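Local coordinates for blue copper protein (Hyphomicrobium denitrificans, PDB 3EF4) that binds one copper ion per molecule and, as a pseudoazurin of the periplasm, probably carries electrons between redox partners, at residues A1-M7 with D30-P36; K25-G29 with N68-E72; S40-V46 with V76-H82. All coordinates share one frame; numbering follows the deposited sequence. Where two conformers were deposited one is given.

Contact 1. Residues A1-M7 with D30-P36. With PO4 (phosphate ion), chain E; PO4 (phosphate ion), chain F.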
loop_
_atom_site.group_PDB
_atom_site.type_symbol
_atom_site.label_atom_id
_atom_site.label_comp_id
_atom_site.label_asym_id
_atom_site.label_seq_id
_atom_site.Cartn_x
_atom_site.Cartn_y
_atom_site.Cartn_z
ATOM N N ALA A 1 3.804 1.253 -17.336
ATOM C CA ALA A 1 2.811 0.179 -17.173
ATOM C C ALA A 1 1.894 0.468 -15.976
ATOM O O ALA A 1 2.365 0.900 -14.947
ATOM C CB ALA A 1 3.590 -1.122 -17.005
ATOM N N GLU A 2 0.588 0.288 -16.097
ATOM C CA GLU A 2 -0.332 0.528 -14.988
ATOM C C GLU A 2 -0.579 -0.737 -14.173
ATOM O O GLU A 2 -0.684 -1.845 -14.733
ATOM C CB GLU A 2 -1.657 0.968 -15.592
ATOM C CG GLU A 2 -2.755 1.350 -14.607
ATOM C CD GLU A 2 -4.015 1.768 -15.338
ATOM O OE1 GLU A 2 -4.744 0.944 -15.907
ATOM O OE2 GLU A 2 -4.280 2.985 -15.374
ATOM N N HIS A 3 -0.698 -0.573 -12.877
ATOM C CA HIS A 3 -0.969 -1.661 -11.955
ATOM C C HIS A 3 -2.225 -1.263 -11.199
ATOM O O HIS A 3 -2.374 -0.063 -10.909
ATOM C CB HIS A 3 0.149 -1.916 -10.995
ATOM C CG HIS A 3 1.375 -2.389 -11.667
ATOM N ND1 HIS A 3 1.760 -3.706 -11.589
ATOM C CD2 HIS A 3 2.264 -1.764 -12.452
ATOM C CE1 HIS A 3 2.868 -3.853 -12.288
ATOM N NE2 HIS A 3 3.200 -2.694 -12.820
ATOM N N ILE A 4 -3.078 -2.222 -10.915
ATOM C CA ILE A 4 -4.341 -1.977 -10.213
ATOM C C ILE A 4 -4.327 -2.623 -8.850
ATOM O O ILE A 4 -3.920 -3.786 -8.713
ATOM C CB ILE A 4 -5.511 -2.572 -11.039
ATOM C CG1 ILE A 4 -5.554 -1.995 -12.451
ATOM C CG2 ILE A 4 -6.821 -2.330 -10.285
ATOM C CD1 ILE A 4 -5.818 -0.506 -12.524
ATOM N N VAL A 5 -4.779 -1.865 -7.847
ATOM C CA VAL A 5 -4.995 -2.417 -6.522
ATOM C C VAL A 5 -6.433 -2.171 -6.153
ATOM O O VAL A 5 -6.906 -1.044 -6.139
ATOM C CB VAL A 5 -4.056 -1.758 -5.511
ATOM C CG1 VAL A 5 -4.386 -2.234 -4.109
ATOM C CG2 VAL A 5 -2.622 -2.059 -5.895
ATOM N N GLU A 6 -7.169 -3.243 -5.914
ATOM C CA GLU A 6 -8.549 -3.125 -5.524
ATOM C C GLU A 6 -8.735 -2.920 -4.018
ATOM O O GLU A 6 -8.033 -3.546 -3.220
ATOM C CB GLU A 6 -9.311 -4.403 -5.911
ATOM C CG GLU A 6 -9.343 -4.677 -7.391
ATOM C CD GLU A 6 -10.288 -5.826 -7.756
ATOM O OE1 GLU A 6 -10.667 -6.572 -6.815
ATOM O OE2 GLU A 6 -10.609 -5.916 -8.950
ATOM N N MET A 7 -9.672 -2.040 -3.658
ATOM C CA MET A 7 -10.107 -1.867 -2.276
ATOM C C MET A 7 -11.293 -2.802 -1.999
ATOM O O MET A 7 -12.349 -2.581 -2.640
ATOM C CB MET A 7 -10.334 -0.355 -2.062
ATOM C CG MET A 7 -9.007 0.379 -2.149
ATOM S SD MET A 7 -8.940 2.160 -1.983
ATOM C CE MET A 7 -9.798 2.675 -3.462
ATOM N N ASP A 30 5.693 3.836 -13.753
ATOM C CA ASP A 30 4.425 3.136 -13.692
ATOM C C ASP A 30 3.430 3.918 -12.850
ATOM O O ASP A 30 3.743 4.730 -12.012
ATOM C CB ASP A 30 4.594 1.751 -13.073
ATOM C CG ASP A 30 5.307 0.782 -13.996
ATOM O OD1 ASP A 30 5.610 -0.332 -13.517
ATOM O OD2 ASP A 30 5.584 1.093 -15.173
ATOM N N THR A 31 2.178 3.622 -13.069
ATOM C CA THR A 31 1.152 4.130 -12.183
ATOM C C THR A 31 0.552 2.964 -11.412
ATOM O O THR A 31 0.419 1.834 -11.898
ATOM C CB THR A 31 -0.009 4.837 -12.882
ATOM O OG1 THR A 31 -0.405 3.861 -13.858
ATOM C CG2 THR A 31 0.333 6.040 -13.710
ATOM N N VAL A 32 0.159 3.245 -10.186
ATOM C CA VAL A 32 -0.608 2.296 -9.417
ATOM C C VAL A 32 -1.946 2.960 -9.109
ATOM O O VAL A 32 -2.010 4.010 -8.451
ATOM C CB VAL A 32 0.098 1.859 -8.115
ATOM C CG1 VAL A 32 -0.730 0.804 -7.393
ATOM C CG2 VAL A 32 1.494 1.335 -8.426
ATOM N N LYS A 33 -3.028 2.391 -9.610
ATOM C CA LYS A 33 -4.370 2.925 -9.384
ATOM C C LYS A 33 -5.080 2.090 -8.347
ATOM O O LYS A 33 -5.225 0.864 -8.528
ATOM C CB LYS A 33 -5.242 2.847 -10.661
ATOM C CG LYS A 33 -4.840 3.456 -11.908
ATOM C CD LYS A 33 -6.053 3.535 -12.848
ATOM C CE LYS A 33 -5.741 4.725 -13.757
ATOM N NZ LYS A 33 -6.872 4.930 -14.727
ATOM N N PHE A 34 -5.509 2.745 -7.293
ATOM C CA PHE A 34 -6.297 2.156 -6.223
ATOM C C PHE A 34 -7.759 2.417 -6.543
ATOM O O PHE A 34 -8.158 3.575 -6.684
ATOM C CB PHE A 34 -5.904 2.791 -4.866
ATOM C CG PHE A 34 -4.430 2.589 -4.560
ATOM C CD1 PHE A 34 -3.484 3.485 -5.024
ATOM C CD2 PHE A 34 -4.020 1.467 -3.865
ATOM C CE1 PHE A 34 -2.149 3.242 -4.800
ATOM C CE2 PHE A 34 -2.663 1.232 -3.629
ATOM C CZ PHE A 34 -1.746 2.138 -4.112
ATOM N N VAL A 35 -8.505 1.327 -6.749
ATOM C CA VAL A 35 -9.852 1.440 -7.266
ATOM C C VAL A 35 -10.882 0.994 -6.231
ATOM O O VAL A 35 -10.641 0.014 -5.525
ATOM C CB VAL A 35 -10.023 0.663 -8.586
ATOM C CG1 VAL A 35 -9.135 1.289 -9.667
ATOM C CG2 VAL A 35 -9.750 -0.835 -8.444
ATOM N N PRO A 36 -11.992 1.705 -6.115
ATOM C CA PRO A 36 -12.991 1.407 -5.093
ATOM C C PRO A 36 -13.935 0.266 -5.497
ATOM O O PRO A 36 -15.155 0.437 -5.706
ATOM C CB PRO A 36 -13.732 2.742 -5.017
ATOM C CG PRO A 36 -13.703 3.262 -6.442
ATOM C CD PRO A 36 -12.314 2.919 -6.879
HETATM P P PO4 E . -1.443 -5.622 -10.517
HETATM O O1 PO4 E . -2.263 -6.950 -10.466
HETATM O O2 PO4 E . 0.086 -5.915 -10.723
HETATM O O3 PO4 E . -1.971 -4.708 -11.694
HETATM O O4 PO4 E . -1.630 -4.827 -9.142
HETATM P P PO4 F . 6.175 -3.283 -14.770
HETATM O O1 PO4 F . 4.663 -3.401 -15.218
HETATM O O2 PO4 F . 7.048 -4.310 -15.597
HETATM O O3 PO4 F . 6.690 -1.819 -15.039
HETATM O O4 PO4 F . 6.282 -3.606 -13.230
#
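Val5 and Phe34 are paired across two parallel strands, 2-7 and 31-35, and their buried side chains run alongside each other, pointing the same way. The CG1 methyl of Val5 stands anti to the backbone N (chi1 174°), which sets it 3.7 Å from Phe34 CD2; Val5 CB meets Phe34 CD2 at 3.6 Å through the side-by-side placement. The second methyl, Val5 CG2, has Val32 CG1 as its nearest neighbour across the contact, 3.7 Å away. On the other face of the sheet Ile4 sends CG2 across Val35 CG2 at about a right angle (3.8 Å), while its CD1 lies beside the aliphatic stem of Lys33. Glu2 extends over Thr31 toward Lys33, but the position of its carboxylate is doubtful, and so is the ion pair there.

The strand start is more polar. The terminal amine of Ala1 forms a salt bridge to Asp30, meeting OD2 from above the carboxylate plane at 2.8 Å, and Asp30 OD1 also accepts from Glu27 N. His3 uses both ring nitrogens at its edge: ND1 donates to O2 of one phosphate (2.9 Å, 160° at the hydrogen), and NE2 donates to O1 of a second. Two donors would make the ring cationic, as neighbouring anions probably favour. With a leucine in place of His3 the ring donors are gone, and the second phosphate would probably lose its hold and the first be gripped less firmly. The ions probably come from the crystallisation liquor.

Between the side chains runs the alternating parallel pattern, from His3 N to Thr31 O (2.8 Å) through to Met7 N to Val35 O (2.9 Å). Such parallel pairing of the first and third strands, with apolar residues inward, is characteristic of the cupredoxin beta-sandwich.

Contact 2. Residues K25-G29 with N68-E72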
loop_
_atom_site.group_PDB
_atom_site.type_symbol
_atom_site.label_atom_id
_atom_site.label_comp_id
_atom_site.label_asym_id
_atom_site.label_seq_id
_atom_site.Cartn_x
_atom_site.Cartn_y
_atom_site.Cartn_z
ATOM N N LYS A 25 4.973 -4.947 -7.063
ATOM C CA LYS A 25 6.251 -4.531 -7.599
ATOM C C LYS A 25 6.053 -3.849 -8.932
ATOM O O LYS A 25 5.424 -4.378 -9.848
ATOM C CB LYS A 25 7.186 -5.753 -7.706
ATOM C CG LYS A 25 8.474 -5.363 -8.443
ATOM C CD LYS A 25 9.488 -4.682 -7.592
ATOM C CE LYS A 25 10.838 -4.405 -8.254
ATOM N NZ LYS A 25 10.699 -3.919 -9.657
ATOM N N VAL A 26 6.580 -2.635 -9.032
ATOM C CA VAL A 26 6.447 -1.797 -10.189
ATOM C C VAL A 26 7.798 -1.169 -10.537
ATOM O O VAL A 26 8.803 -1.342 -9.836
ATOM C CB VAL A 26 5.390 -0.700 -10.016
ATOM C CG1 VAL A 26 4.098 -1.276 -9.479
ATOM C CG2 VAL A 26 5.890 0.387 -9.068
ATOM N N GLU A 27 7.793 -0.489 -11.673
ATOM C CA GLU A 27 9.036 0.214 -12.046
ATOM C C GLU A 27 8.732 1.704 -12.115
ATOM O O GLU A 27 7.597 2.146 -12.236
ATOM C CB GLU A 27 9.615 -0.282 -13.372
ATOM C CG GLU A 27 10.159 -1.717 -13.287
ATOM C CD GLU A 27 11.285 -1.965 -12.304
ATOM O OE1 GLU A 27 11.659 -3.127 -11.978
ATOM O OE2 GLU A 27 11.903 -1.015 -11.782
ATOM N N ALA A 28 9.807 2.487 -12.022
ATOM C CA ALA A 28 9.608 3.913 -12.155
ATOM C C ALA A 28 8.897 4.280 -13.455
ATOM O O ALA A 28 9.216 3.648 -14.476
ATOM C CB ALA A 28 10.974 4.582 -12.133
ATOM N N GLY A 29 7.985 5.228 -13.388
ATOM C CA GLY A 29 7.170 5.644 -14.495
ATOM C C GLY A 29 5.853 4.905 -14.579
ATOM O O GLY A 29 4.970 5.271 -15.367
ATOM N N ASN A 68 1.809 7.734 -8.516
ATOM C CA ASN A 68 2.704 7.821 -9.678
ATOM C C ASN A 68 4.079 7.369 -9.230
ATOM O O ASN A 68 4.816 8.097 -8.579
ATOM C CB ASN A 68 2.745 9.237 -10.224
ATOM C CG ASN A 68 1.419 9.744 -10.733
ATOM O OD1 ASN A 68 0.990 10.864 -10.393
ATOM N ND2 ASN A 68 0.785 8.941 -11.502
ATOM N N ALA A 69 4.446 6.135 -9.518
ATOM C CA ALA A 69 5.709 5.573 -9.069
ATOM C C ALA A 69 6.843 6.253 -9.796
ATOM O O ALA A 69 6.806 6.231 -11.019
ATOM C CB ALA A 69 5.668 4.068 -9.317
ATOM N N GLU A 70 7.784 6.859 -9.073
ATOM C CA GLU A 70 8.869 7.604 -9.697
ATOM C C GLU A 70 10.210 7.305 -9.057
ATOM O O GLU A 70 11.124 6.850 -9.747
ATOM C CB GLU A 70 8.566 9.106 -9.670
ATOM C CG GLU A 70 7.364 9.504 -10.495
ATOM C CD GLU A 70 7.511 9.269 -11.984
ATOM O OE1 GLU A 70 8.673 9.337 -12.431
ATOM O OE2 GLU A 70 6.488 9.061 -12.653
ATOM N N LYS A 71 10.383 7.602 -7.793
ATOM C CA LYS A 71 11.599 7.378 -7.055
ATOM C C LYS A 71 11.630 5.964 -6.508
ATOM O O LYS A 71 10.659 5.481 -5.923
ATOM C CB LYS A 71 11.719 8.425 -5.932
ATOM C CG LYS A 71 13.062 8.320 -5.200
ATOM C CD LYS A 71 13.250 9.341 -4.091
ATOM C CE LYS A 71 14.649 9.198 -3.447
ATOM N N GLU A 72 12.761 5.280 -6.633
ATOM C CA GLU A 72 12.877 3.898 -6.179
ATOM C C GLU A 72 12.686 3.830 -4.683
ATOM O O GLU A 72 13.066 4.758 -3.948
ATOM C CB GLU A 72 14.290 3.353 -6.538
ATOM C CG GLU A 72 15.396 3.986 -5.681
ATOM C CD GLU A 72 16.861 3.757 -6.023
ATOM O OE1 GLU A 72 17.135 2.834 -6.822
ATOM O OE2 GLU A 72 17.795 4.489 -5.521
#
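Val26 holds CG1 anti to its carbonyl carbon (chi1 -49°), which leaves CG2 between the backbone N and that carbon and directs it at Ala69 CB, 3.7 Å away. A second turn, at chi2 of Glu70 (-64°), folds that side chain back from a start that leads away, until OE2 passes 3.9 Å from Gly29 CA. The third torsion that matters belongs to the backbone: Gly29 has a positive phi of 92°, a conformation in which a CB would collide with the carbonyl O of Ala28, so glycine fits here for local reasons.

With the chain bent in this way, Gly29 N donates to Ala69 O at 2.8 Å. The donor is tilted somewhat from the carbonyl plane, but the bond remains reasonably straight. Ala69 is thus gripped through both its backbone polar atoms, since its N-H is turned to the carbonyl of Asp30. Its CB meets Val26 CG2 and, more loosely, the carbonyl O of Glu27. Ala28 adds a van der Waals touch, its CB lying 3.3 Å from Glu70 O.

The salt bridge here lies within one segment: Lys25 curls over so that NZ pairs with Glu27 OE1 at 2.6 Å, and the same NZ donates to Val26 O from well above that carbonyl's plane. Deeper in, Val26 continues onto Val91 and Val93 of strand 88-93, and Ala69 joins it against Val93.

The chemistry is that of the end of strand 18-26 with its following loop, joined to the 68-72 loop by one main-chain hydrogen bond and a small apolar touch: with no salt bridge crossing the contact, its hold depends on backbone shape more than on side-chain charge.

Contact 3. Residues S40-V46 with V76-H82. With CU (copper (II) ion), chain D; PO4 (phosphate ion), chain H.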
loop_
_atom_site.group_PDB
_atom_site.type_symbol
_atom_site.label_atom_id
_atom_site.label_comp_id
_atom_site.label_asym_id
_atom_site.label_seq_id
_atom_site.Cartn_x
_atom_site.Cartn_y
_atom_site.Cartn_z
ATOM N N SER A 40 -16.508 2.554 0.514
ATOM C CA SER A 40 -16.204 2.907 1.909
ATOM C C SER A 40 -14.767 2.618 2.282
ATOM O O SER A 40 -14.517 2.348 3.468
ATOM C CB SER A 40 -17.173 2.256 2.884
ATOM O OG SER A 40 -18.514 2.620 2.518
ATOM N N HIS A 41 -13.859 2.724 1.328
ATOM C CA HIS A 41 -12.430 2.625 1.536
ATOM C C HIS A 41 -11.717 3.820 0.962
ATOM O O HIS A 41 -12.282 4.567 0.183
ATOM C CB HIS A 41 -11.886 1.385 0.862
ATOM C CG HIS A 41 -12.517 0.100 1.285
ATOM N ND1 HIS A 41 -12.196 -0.507 2.487
ATOM C CD2 HIS A 41 -13.467 -0.656 0.670
ATOM C CE1 HIS A 41 -12.916 -1.596 2.580
ATOM N NE2 HIS A 41 -13.710 -1.733 1.497
ATOM N N ASN A 42 -10.469 4.019 1.310
ATOM C CA ASN A 42 -9.600 4.909 0.586
ATOM C C ASN A 42 -8.192 4.325 0.547
ATOM O O ASN A 42 -7.897 3.287 1.111
ATOM C CB ASN A 42 -9.586 6.332 1.109
ATOM C CG ASN A 42 -8.668 6.598 2.288
ATOM O OD1 ASN A 42 -8.495 5.754 3.151
ATOM N ND2 ASN A 42 -8.089 7.787 2.267
ATOM N N ALA A 43 -7.314 5.080 -0.109
ATOM C CA ALA A 43 -5.880 4.755 -0.081
ATOM C C ALA A 43 -5.133 6.050 0.133
ATOM O O ALA A 43 -5.358 7.048 -0.543
ATOM C CB ALA A 43 -5.419 4.086 -1.349
ATOM N N GLU A 44 -4.247 6.057 1.109
ATOM C CA GLU A 44 -3.419 7.230 1.424
ATOM C C GLU A 44 -2.090 6.787 1.989
ATOM O O GLU A 44 -1.963 5.740 2.651
ATOM C CB GLU A 44 -4.153 8.166 2.376
ATOM C CG GLU A 44 -4.406 7.600 3.767
ATOM C CD GLU A 44 -5.142 8.608 4.593
ATOM O OE1 GLU A 44 -6.303 8.888 4.323
ATOM O OE2 GLU A 44 -4.575 9.213 5.510
ATOM N N SER A 45 -1.074 7.605 1.809
ATOM C CA SER A 45 0.225 7.338 2.364
ATOM C C SER A 45 0.212 7.154 3.864
ATOM O O SER A 45 -0.483 7.900 4.558
ATOM C CB SER A 45 1.150 8.532 2.052
ATOM O OG SER A 45 1.274 8.759 0.675
ATOM N N VAL A 46 0.994 6.218 4.362
ATOM C CA VAL A 46 1.329 6.185 5.781
ATOM C C VAL A 46 2.492 7.153 5.935
ATOM O O VAL A 46 3.632 6.834 5.657
ATOM C CB VAL A 46 1.646 4.772 6.236
ATOM C CG1 VAL A 46 2.069 4.742 7.690
ATOM C CG2 VAL A 46 0.407 3.887 6.099
ATOM N N VAL A 76 4.334 2.589 1.617
ATOM C CA VAL A 76 3.237 2.012 2.385
ATOM C C VAL A 76 2.034 2.927 2.306
ATOM O O VAL A 76 2.152 4.133 2.620
ATOM C CB VAL A 76 3.641 1.807 3.873
ATOM C CG1 VAL A 76 2.497 1.129 4.618
ATOM C CG2 VAL A 76 4.899 0.988 3.987
ATOM N N LEU A 77 0.886 2.354 1.939
ATOM C CA LEU A 77 -0.383 3.067 1.975
ATOM C C LEU A 77 -1.335 2.325 2.892
ATOM O O LEU A 77 -1.244 1.128 3.082
ATOM C CB LEU A 77 -0.983 3.283 0.598
ATOM C CG LEU A 77 -0.155 4.081 -0.393
ATOM C CD1 LEU A 77 0.785 3.209 -1.187
ATOM C CD2 LEU A 77 -1.056 4.877 -1.341
ATOM N N LYS A 78 -2.286 3.090 3.441
ATOM C CA LYS A 78 -3.331 2.565 4.249
ATOM C C LYS A 78 -4.692 3.018 3.733
ATOM O O LYS A 78 -4.804 3.978 3.013
ATOM C CB LYS A 78 -3.187 3.036 5.728
ATOM C CG LYS A 78 -3.270 4.547 5.880
ATOM C CD LYS A 78 -3.172 4.967 7.350
ATOM C CE LYS A 78 -3.087 6.492 7.444
ATOM N NZ LYS A 78 -2.977 6.957 8.840
ATOM N N CYS A 79 -5.707 2.305 4.214
ATOM C CA CYS A 79 -7.091 2.751 4.171
ATOM C C CYS A 79 -7.389 3.358 5.534
ATOM O O CYS A 79 -7.205 2.686 6.553
ATOM C CB CYS A 79 -8.025 1.610 3.867
ATOM S SG CYS A 79 -9.752 2.020 4.139
ATOM N N ALA A 80 -7.775 4.640 5.559
ATOM C CA ALA A 80 -7.903 5.321 6.835
ATOM C C ALA A 80 -8.868 4.623 7.795
ATOM O O ALA A 80 -8.462 4.359 8.937
ATOM C CB ALA A 80 -8.344 6.763 6.636
ATOM N N PRO A 81 -10.094 4.316 7.464
ATOM C CA PRO A 81 -10.939 3.669 8.447
ATOM C C PRO A 81 -10.572 2.240 8.780
ATOM O O PRO A 81 -11.012 1.749 9.822
ATOM C CB PRO A 81 -12.319 3.719 7.763
ATOM C CG PRO A 81 -12.025 3.735 6.323
ATOM C CD PRO A 81 -10.796 4.623 6.177
ATOM N N HIS A 82 -9.820 1.577 7.899
ATOM C CA HIS A 82 -9.544 0.169 8.131
ATOM C C HIS A 82 -8.104 -0.195 8.419
ATOM O O HIS A 82 -7.772 -1.366 8.495
ATOM C CB HIS A 82 -10.067 -0.697 6.984
ATOM C CG HIS A 82 -11.539 -0.534 6.771
ATOM N ND1 HIS A 82 -11.983 -0.256 5.497
ATOM C CD2 HIS A 82 -12.599 -0.643 7.573
ATOM C CE1 HIS A 82 -13.315 -0.170 5.571
ATOM N NE2 HIS A 82 -13.692 -0.376 6.832
HETATM CU CU CU D . -10.864 0.136 3.846
HETATM P P PO4 H . -5.373 10.258 8.550
HETATM O O1 PO4 H . -6.556 9.308 8.951
HETATM O O2 PO4 H . -3.994 9.475 8.671
HETATM O O3 PO4 H . -5.550 10.727 7.043
HETATM O O4 PO4 H . -5.325 11.506 9.500
#
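His41, Cys79 and His82 meet at the copper ion, bound by His41 ND1 at 2.0 Å and by Cys79 SG at 2.2 Å, with His82 ND1 as near as the first histidine. Met87 completes the site. The imidazoles approach rim to rim, planes 57° apart, neither lying over the other, while the sulfur sits at the edge of the His41 ring. His41 NE2 is held by Asn9 OD1, a second-shell contact that should restrain rotation of the ring.

Asn42 is the other polar centre. Its backbone N donates to Cys79 SG at 3.5 Å, a nearly straight bond that probably draws some charge from the thiolate. With CG placed between the backbone N and carbonyl carbon (chi1 83°), the amide reaches across to accept from Ala80 N at 2.7 Å, in the carbonyl plane. The opposite end of the amide, ND2, donates to the anti lone pair of Glu44 OE1 (2.9 Å) and also to Gly59 O. These three bonds fix the rotation of the amide. The backbone O of Asn42, by contrast, is buried with no hydrogen-bond partner, approached by Cys79 CA at 3.2 Å.

Farther along, Glu44 and Lys78 form a hydrogen-bonded antiparallel pair, Lys78 N reaching Glu44 O at 2.8 Å. The extended Lys78 chain carries NZ to a phosphate oxygen, O2, while Val46 CG2 crosses its stem, 3.7 Å from Lys78 CB.

Strand 44-45 is an outermost strand, joined to strand 73-78, which in turn is bonded to strand 88-93 through Leu77 and Val89. Inward, Ala43 and Leu77 rest on Phe34 of strand 31-35, and Met7 of strand 2-8 packs against His41 and Ala43.

The three contacts sample one cupredoxin sandwich from end to end. Contact 1 joins strands 2-8 and 31-35; contact 2, about 12 Å from it between centres, lies at the end of the sheet remote from copper, and contact 3, with its centre about 14 Å from contact 1 and 19 Å from contact 2, carries metal ligands. Along the chain contact 1 closes before contact 3 opens, whereas the segments of contact 2 alternate with those of both others. Contact 1 touches each neighbour: His3 lies against Val26, and Met7 and Phe34 reach Asn42 and Ala43. A copper site built from loops is thereby backed by strands 2-8 and 31-35, the first far from the ligand loops in sequence.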